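Local atomic coordinates of uncharacterized protein conserved in bacteria (Streptococcus suis, PDB entry 4FZ4), a protein that is a surface antigen thought to mediate attachment of the bacterium to host cells, through a helical domain assigned to glycosaminoglycan binding. Residues D72-Y85 / E122-S135. Residues are numbered along the deposited sequence; the frame is centred on the assembly and turned at random.
Sequences DLNDFKYQIKVENY and EGATLRDYVDREAS. With NO3 (nitrate ion), chain D.
Tyr78 lays one face of its ring over Arg127 CB, which stands 3.7 Å from the ring centroid in a CH-pi contact. The ring is a knob in a hole formed by Leu126, Arg127, Val130 and Asp131. Val130 CG1 and Asp131 OD1 meet the ring edge near its plane, and the Asp131 carboxylate is turned steeply to the ring. Tyr78 has CG anti to its carbonyl carbon (chi1 -68°), which directs the ring at the second helix. Val130 splits its branches: CG1 reaches Tyr78 CD1, while CG2 lies 4.0 Å from Val82 CG2. Val82 also packs on Ile118, in the loop that leads into helix 123-152.

Each end of the apolar strip carries a polar link. Near the start of helix 123-152, Gly123 N donates to Asp75 OD1 (3.1 Å), bent at 136° and arriving from above the carboxylate plane. Farther along, Tyr85 OH donates to Ser135 OG at 2.8 Å. Ser135 OG in turn donates to Val130 O (2.7 Å), reaching back across the wider pi-type turn at 130-134.

The segments run nearly parallel, 25° apart, and join helix 66-95 to helix 123-152 in this all-helical domain. Asp75 OD2 and Glu122 OE2 lie only 3.2 Å apart, both acceptors. This proximity may raise the proton affinity of one carboxylate, though the Gly123 N-H may partly offset the Asp75 charge. Otherwise apolar packing and a neutral hydroxyl pair join the helices.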
loop_
_atom_site.group_PDB
_atom_site.type_symbol
_atom_site.label_atom_id
_atom_site.label_comp_id
_atom_site.label_asym_id
_atom_site.label_seq_id
_atom_site.Cartn_x
_atom_site.Cartn_y
_atom_site.Cartn_z
ATOM N N ASP A 72 -1.628 -11.825 -8.016
ATOM C CA ASP A 72 -1.486 -10.402 -8.329
ATOM C C ASP A 72 -2.455 -9.564 -7.502
ATOM O O ASP A 72 -2.134 -8.448 -7.070
ATOM C CB ASP A 72 -1.742 -10.156 -9.824
ATOM C CG ASP A 72 -0.515 -10.427 -10.681
ATOM O OD1 ASP A 72 0.202 -11.412 -10.401
ATOM O OD2 ASP A 72 -0.272 -9.662 -11.643
ATOM N N LEU A 73 -3.650 -10.101 -7.295
ATOM C CA LEU A 73 -4.640 -9.395 -6.499
ATOM C C LEU A 73 -4.112 -9.269 -5.080
ATOM O O LEU A 73 -4.202 -8.200 -4.467
ATOM C CB LEU A 73 -5.976 -10.139 -6.515
ATOM C CG LEU A 73 -6.667 -10.204 -7.885
ATOM C CD1 LEU A 73 -8.132 -10.605 -7.686
ATOM C CD2 LEU A 73 -6.595 -8.858 -8.584
ATOM N N ASN A 74 -3.546 -10.356 -4.562
ATOM C CA ASN A 74 -2.972 -10.349 -3.220
ATOM C C ASN A 74 -1.853 -9.321 -3.082
ATOM O O ASN A 74 -1.794 -8.594 -2.095
ATOM C CB ASN A 74 -2.427 -11.726 -2.859
ATOM C CG ASN A 74 -3.518 -12.756 -2.695
ATOM O OD1 ASN A 74 -4.526 -12.513 -2.025
ATOM N ND2 ASN A 74 -3.321 -13.921 -3.296
ATOM N N ASP A 75 -0.965 -9.246 -4.067
ATOM C CA ASP A 75 0.130 -8.281 -3.983
ATOM C C ASP A 75 -0.435 -6.863 -4.017
ATOM O O ASP A 75 0.044 -5.980 -3.310
ATOM C CB ASP A 75 1.135 -8.476 -5.129
ATOM C CG ASP A 75 1.811 -9.855 -5.105
ATOM O OD1 ASP A 75 1.768 -10.547 -4.059
ATOM O OD2 ASP A 75 2.403 -10.242 -6.138
ATOM N N PHE A 76 -1.475 -6.657 -4.822
ATOM C CA PHE A 76 -2.093 -5.342 -4.948
ATOM C C PHE A 76 -2.515 -4.800 -3.584
ATOM O O PHE A 76 -2.281 -3.631 -3.256
ATOM C CB PHE A 76 -3.300 -5.427 -5.888
ATOM C CG PHE A 76 -3.859 -4.090 -6.280
ATOM C CD1 PHE A 76 -3.024 -2.983 -6.412
ATOM C CD2 PHE A 76 -5.223 -3.930 -6.508
ATOM C CE1 PHE A 76 -3.540 -1.735 -6.755
ATOM C CE2 PHE A 76 -5.752 -2.691 -6.851
ATOM C CZ PHE A 76 -4.910 -1.591 -6.973
ATOM N N LYS A 77 -3.131 -5.664 -2.791
ATOM C CA LYS A 77 -3.581 -5.291 -1.465
ATOM C C LYS A 77 -2.423 -4.687 -0.658
ATOM O O LYS A 77 -2.571 -3.641 -0.026
ATOM C CB LYS A 77 -4.145 -6.527 -0.774
ATOM C CG LYS A 77 -4.363 -6.390 0.713
ATOM C CD LYS A 77 -4.745 -7.731 1.317
ATOM C CE LYS A 77 -4.797 -7.635 2.830
ATOM N NZ LYS A 77 -5.053 -8.953 3.465
ATOM N N TYR A 78 -1.263 -5.336 -0.698
ATOM C CA TYR A 78 -0.096 -4.839 0.019
ATOM C C TYR A 78 0.465 -3.568 -0.607
ATOM O O TYR A 78 1.049 -2.734 0.088
ATOM C CB TYR A 78 0.966 -5.939 0.107
ATOM C CG TYR A 78 0.507 -7.064 1.007
ATOM C CD1 TYR A 78 0.439 -6.887 2.385
ATOM C CD2 TYR A 78 0.029 -8.267 0.474
ATOM C CE1 TYR A 78 -0.100 -7.871 3.217
ATOM C CE2 TYR A 78 -0.517 -9.263 1.296
ATOM C CZ TYR A 78 -0.577 -9.054 2.668
ATOM O OH TYR A 78 -1.096 -10.026 3.496
ATOM N N GLN A 79 0.270 -3.409 -1.914
ATOM C CA GLN A 79 0.738 -2.209 -2.604
ATOM C C GLN A 79 -0.170 -1.060 -2.195
ATOM O O GLN A 79 0.266 0.090 -2.090
ATOM C CB GLN A 79 0.691 -2.407 -4.121
ATOM C CG GLN A 79 1.630 -3.495 -4.591
ATOM C CD GLN A 79 1.317 -4.012 -5.975
ATOM O OE1 GLN A 79 2.022 -4.890 -6.483
ATOM N NE2 GLN A 79 0.258 -3.488 -6.597
ATOM N N ILE A 80 -1.439 -1.374 -1.962
ATOM C CA ILE A 80 -2.395 -0.356 -1.528
ATOM C C ILE A 80 -1.996 0.146 -0.140
ATOM O O ILE A 80 -2.032 1.350 0.134
ATOM C CB ILE A 80 -3.823 -0.924 -1.451
ATOM C CG1 ILE A 80 -4.355 -1.160 -2.872
ATOM C CG2 ILE A 80 -4.729 0.038 -0.666
ATOM C CD1 ILE A 80 -5.646 -1.961 -2.915
ATOM N N LYS A 81 -1.610 -0.781 0.735
ATOM C CA LYS A 81 -1.196 -0.408 2.084
ATOM C C LYS A 81 -0.016 0.559 2.051
ATOM O O LYS A 81 -0.013 1.583 2.744
ATOM C CB LYS A 81 -0.821 -1.651 2.894
ATOM C CG LYS A 81 -1.882 -2.061 3.898
ATOM C CD LYS A 81 -2.201 -0.890 4.828
ATOM C CE LYS A 81 -3.364 -1.192 5.759
ATOM N NZ LYS A 81 -3.744 0.020 6.550
ATOM N N VAL A 82 0.985 0.238 1.236
ATOM C CA VAL A 82 2.161 1.091 1.126
ATOM C C VAL A 82 1.783 2.506 0.688
ATOM O O VAL A 82 2.194 3.483 1.314
ATOM C CB VAL A 82 3.208 0.466 0.157
ATOM C CG1 VAL A 82 4.366 1.432 -0.084
ATOM C CG2 VAL A 82 3.748 -0.823 0.765
ATOM N N GLU A 83 1.003 2.615 -0.381
ATOM C CA GLU A 83 0.564 3.917 -0.872
ATOM C C GLU A 83 -0.157 4.630 0.266
ATOM O O GLU A 83 -0.052 5.844 0.433
ATOM C CB GLU A 83 -0.387 3.718 -2.055
ATOM C CG GLU A 83 -1.199 4.937 -2.428
ATOM C CD GLU A 83 -0.361 6.087 -2.971
ATOM O OE1 GLU A 83 0.888 5.987 -2.964
ATOM O OE2 GLU A 83 -0.958 7.098 -3.405
ATOM N N ASN A 84 -0.891 3.858 1.060
ATOM C CA ASN A 84 -1.649 4.403 2.179
ATOM C C ASN A 84 -0.697 4.918 3.269
ATOM O O ASN A 84 -0.805 6.059 3.710
ATOM C CB ASN A 84 -2.566 3.308 2.743
ATOM C CG ASN A 84 -3.615 3.854 3.683
ATOM O OD1 ASN A 84 -3.328 4.704 4.520
ATOM N ND2 ASN A 84 -4.843 3.361 3.553
ATOM N N TYR A 85 0.214 4.056 3.723
ATOM C CA TYR A 85 1.199 4.451 4.723
ATOM C C TYR A 85 1.935 5.710 4.292
ATOM O O TYR A 85 2.086 6.649 5.072
ATOM C CB TYR A 85 2.232 3.342 4.931
ATOM C CG TYR A 85 1.698 2.115 5.626
ATOM C CD1 TYR A 85 0.464 2.149 6.287
ATOM C CD2 TYR A 85 2.452 0.937 5.685
ATOM C CE1 TYR A 85 -0.003 1.058 6.990
ATOM C CE2 TYR A 85 1.989 -0.169 6.397
ATOM C CZ TYR A 85 0.759 -0.095 7.049
ATOM O OH TYR A 85 0.307 -1.154 7.809
ATOM N N GLU A 122 7.170 -9.601 -4.450
ATOM C CA GLU A 122 5.921 -10.281 -4.712
ATOM C C GLU A 122 5.710 -11.382 -3.670
ATOM O O GLU A 122 6.612 -11.697 -2.896
ATOM C CB GLU A 122 5.993 -10.854 -6.134
ATOM C CG GLU A 122 4.870 -11.769 -6.559
ATOM C CD GLU A 122 4.692 -11.786 -8.072
ATOM O OE1 GLU A 122 5.702 -11.644 -8.794
ATOM O OE2 GLU A 122 3.542 -11.946 -8.537
ATOM N N GLY A 123 4.506 -11.941 -3.637
ATOM C CA GLY A 123 4.211 -13.018 -2.705
ATOM C C GLY A 123 4.555 -12.813 -1.238
ATOM O O GLY A 123 4.281 -11.760 -0.668
ATOM N N ALA A 124 5.153 -13.834 -0.625
ATOM C CA ALA A 124 5.525 -13.788 0.788
ATOM C C ALA A 124 6.546 -12.698 1.096
ATOM O O ALA A 124 6.508 -12.090 2.161
ATOM C CB ALA A 124 6.065 -15.161 1.241
ATOM N N THR A 125 7.469 -12.460 0.172
ATOM C CA THR A 125 8.476 -11.436 0.380
ATOM C C THR A 125 7.763 -10.112 0.533
ATOM O O THR A 125 8.074 -9.315 1.418
ATOM C CB THR A 125 9.412 -11.314 -0.823
ATOM O OG1 THR A 125 10.003 -12.588 -1.105
ATOM C CG2 THR A 125 10.497 -10.296 -0.536
ATOM N N LEU A 126 6.786 -9.885 -0.338
ATOM C CA LEU A 126 6.035 -8.636 -0.315
ATOM C C LEU A 126 5.227 -8.460 0.961
ATOM O O LEU A 126 5.330 -7.424 1.618
ATOM C CB LEU A 126 5.120 -8.553 -1.542
ATOM C CG LEU A 126 4.105 -7.412 -1.582
ATOM C CD1 LEU A 126 4.784 -6.079 -1.330
ATOM C CD2 LEU A 126 3.417 -7.439 -2.926
ATOM N N ARG A 127 4.426 -9.454 1.326
ATOM C CA ARG A 127 3.638 -9.324 2.548
ATOM C C ARG A 127 4.514 -9.184 3.786
ATOM O O ARG A 127 4.174 -8.456 4.724
ATOM C CB ARG A 127 2.666 -10.505 2.726
ATOM C CG ARG A 127 3.175 -11.872 2.305
ATOM C CD ARG A 127 2.163 -12.964 2.698
ATOM N NE ARG A 127 2.380 -14.221 1.974
ATOM C CZ ARG A 127 1.890 -14.492 0.765
ATOM N NH1 ARG A 127 1.137 -13.594 0.132
ATOM N NH2 ARG A 127 2.170 -15.651 0.174
ATOM N N ASP A 128 5.651 -9.865 3.781
ATOM C CA ASP A 128 6.569 -9.811 4.912
ATOM C C ASP A 128 6.989 -8.367 5.216
ATOM O O ASP A 128 6.784 -7.868 6.331
ATOM C CB ASP A 128 7.802 -10.663 4.608
ATOM C CG ASP A 128 8.663 -10.907 5.832
ATOM O OD1 ASP A 128 9.212 -9.934 6.391
ATOM O OD2 ASP A 128 8.786 -12.083 6.233
ATOM N N TYR A 129 7.572 -7.702 4.222
ATOM C CA TYR A 129 8.022 -6.322 4.385
ATOM C C TYR A 129 6.892 -5.396 4.796
ATOM O O TYR A 129 7.092 -4.488 5.596
ATOM C CB TYR A 129 8.638 -5.780 3.089
ATOM C CG TYR A 129 8.688 -4.263 3.062
ATOM C CD1 TYR A 129 9.666 -3.558 3.771
ATOM C CD2 TYR A 129 7.723 -3.534 2.367
ATOM C CE1 TYR A 129 9.675 -2.155 3.791
ATOM C CE2 TYR A 129 7.720 -2.147 2.375
ATOM C CZ TYR A 129 8.697 -1.458 3.092
ATOM O OH TYR A 129 8.667 -0.076 3.121
ATOM N N VAL A 130 5.707 -5.615 4.236
ATOM C CA VAL A 130 4.573 -4.759 4.559
ATOM C C VAL A 130 3.977 -5.032 5.937
ATOM O O VAL A 130 3.757 -4.106 6.715
ATOM C CB VAL A 130 3.456 -4.902 3.516
ATOM C CG1 VAL A 130 2.294 -3.967 3.872
ATOM C CG2 VAL A 130 4.001 -4.594 2.127
ATOM N N ASP A 131 3.712 -6.296 6.246
ATOM C CA ASP A 131 3.124 -6.624 7.539
ATOM C C ASP A 131 4.114 -6.463 8.675
ATOM O O ASP A 131 3.723 -6.361 9.834
ATOM C CB ASP A 131 2.565 -8.050 7.549
ATOM C CG ASP A 131 1.273 -8.183 6.747
ATOM O OD1 ASP A 131 0.570 -7.167 6.561
ATOM O OD2 ASP A 131 0.945 -9.310 6.318
ATOM N N ARG A 132 5.397 -6.436 8.346
ATOM C CA ARG A 132 6.410 -6.295 9.371
ATOM C C ARG A 132 7.147 -4.975 9.338
ATOM O O ARG A 132 6.704 -4.007 9.940
ATOM C CB ARG A 132 7.406 -7.451 9.284
ATOM C CG ARG A 132 6.836 -8.749 9.805
ATOM C CD ARG A 132 7.846 -9.871 9.723
ATOM N NE ARG A 132 7.396 -11.041 10.470
ATOM C CZ ARG A 132 7.336 -11.108 11.797
ATOM N NH1 ARG A 132 7.704 -10.070 12.541
ATOM N NH2 ARG A 132 6.900 -12.216 12.381
ATOM N N GLU A 133 8.269 -4.923 8.632
ATOM C CA GLU A 133 9.046 -3.698 8.594
ATOM C C GLU A 133 8.210 -2.427 8.407
ATOM O O GLU A 133 8.273 -1.518 9.225
ATOM C CB GLU A 133 10.121 -3.773 7.513
ATOM C CG GLU A 133 11.084 -2.595 7.595
ATOM C CD GLU A 133 12.154 -2.610 6.533
ATOM O OE1 GLU A 133 12.951 -1.652 6.506
ATOM O OE2 GLU A 133 12.196 -3.565 5.728
ATOM N N ALA A 134 7.425 -2.361 7.340
ATOM C CA ALA A 134 6.609 -1.180 7.088
ATOM C C ALA A 134 5.568 -0.878 8.184
ATOM O O ALA A 134 5.472 0.262 8.648
ATOM C CB ALA A 134 5.921 -1.310 5.738
ATOM N N SER A 135 4.801 -1.883 8.604
ATOM C CA SER A 135 3.780 -1.654 9.624
ATOM C C SER A 135 4.378 -1.269 10.962
ATOM O O SER A 135 3.813 -0.444 11.686
ATOM C CB SER A 135 2.889 -2.886 9.789
ATOM O OG SER A 135 2.149 -3.107 8.602
HETATM N N NO3 D . -0.906 -5.224 -9.053
HETATM O O1 NO3 D . -0.806 -3.807 -9.018
HETATM O O2 NO3 D . -2.165 -5.847 -9.276
HETATM O O3 NO3 D . 0.261 -6.020 -8.881
HETATM O O HOH W 1 1.617 -10.754 -1.589
#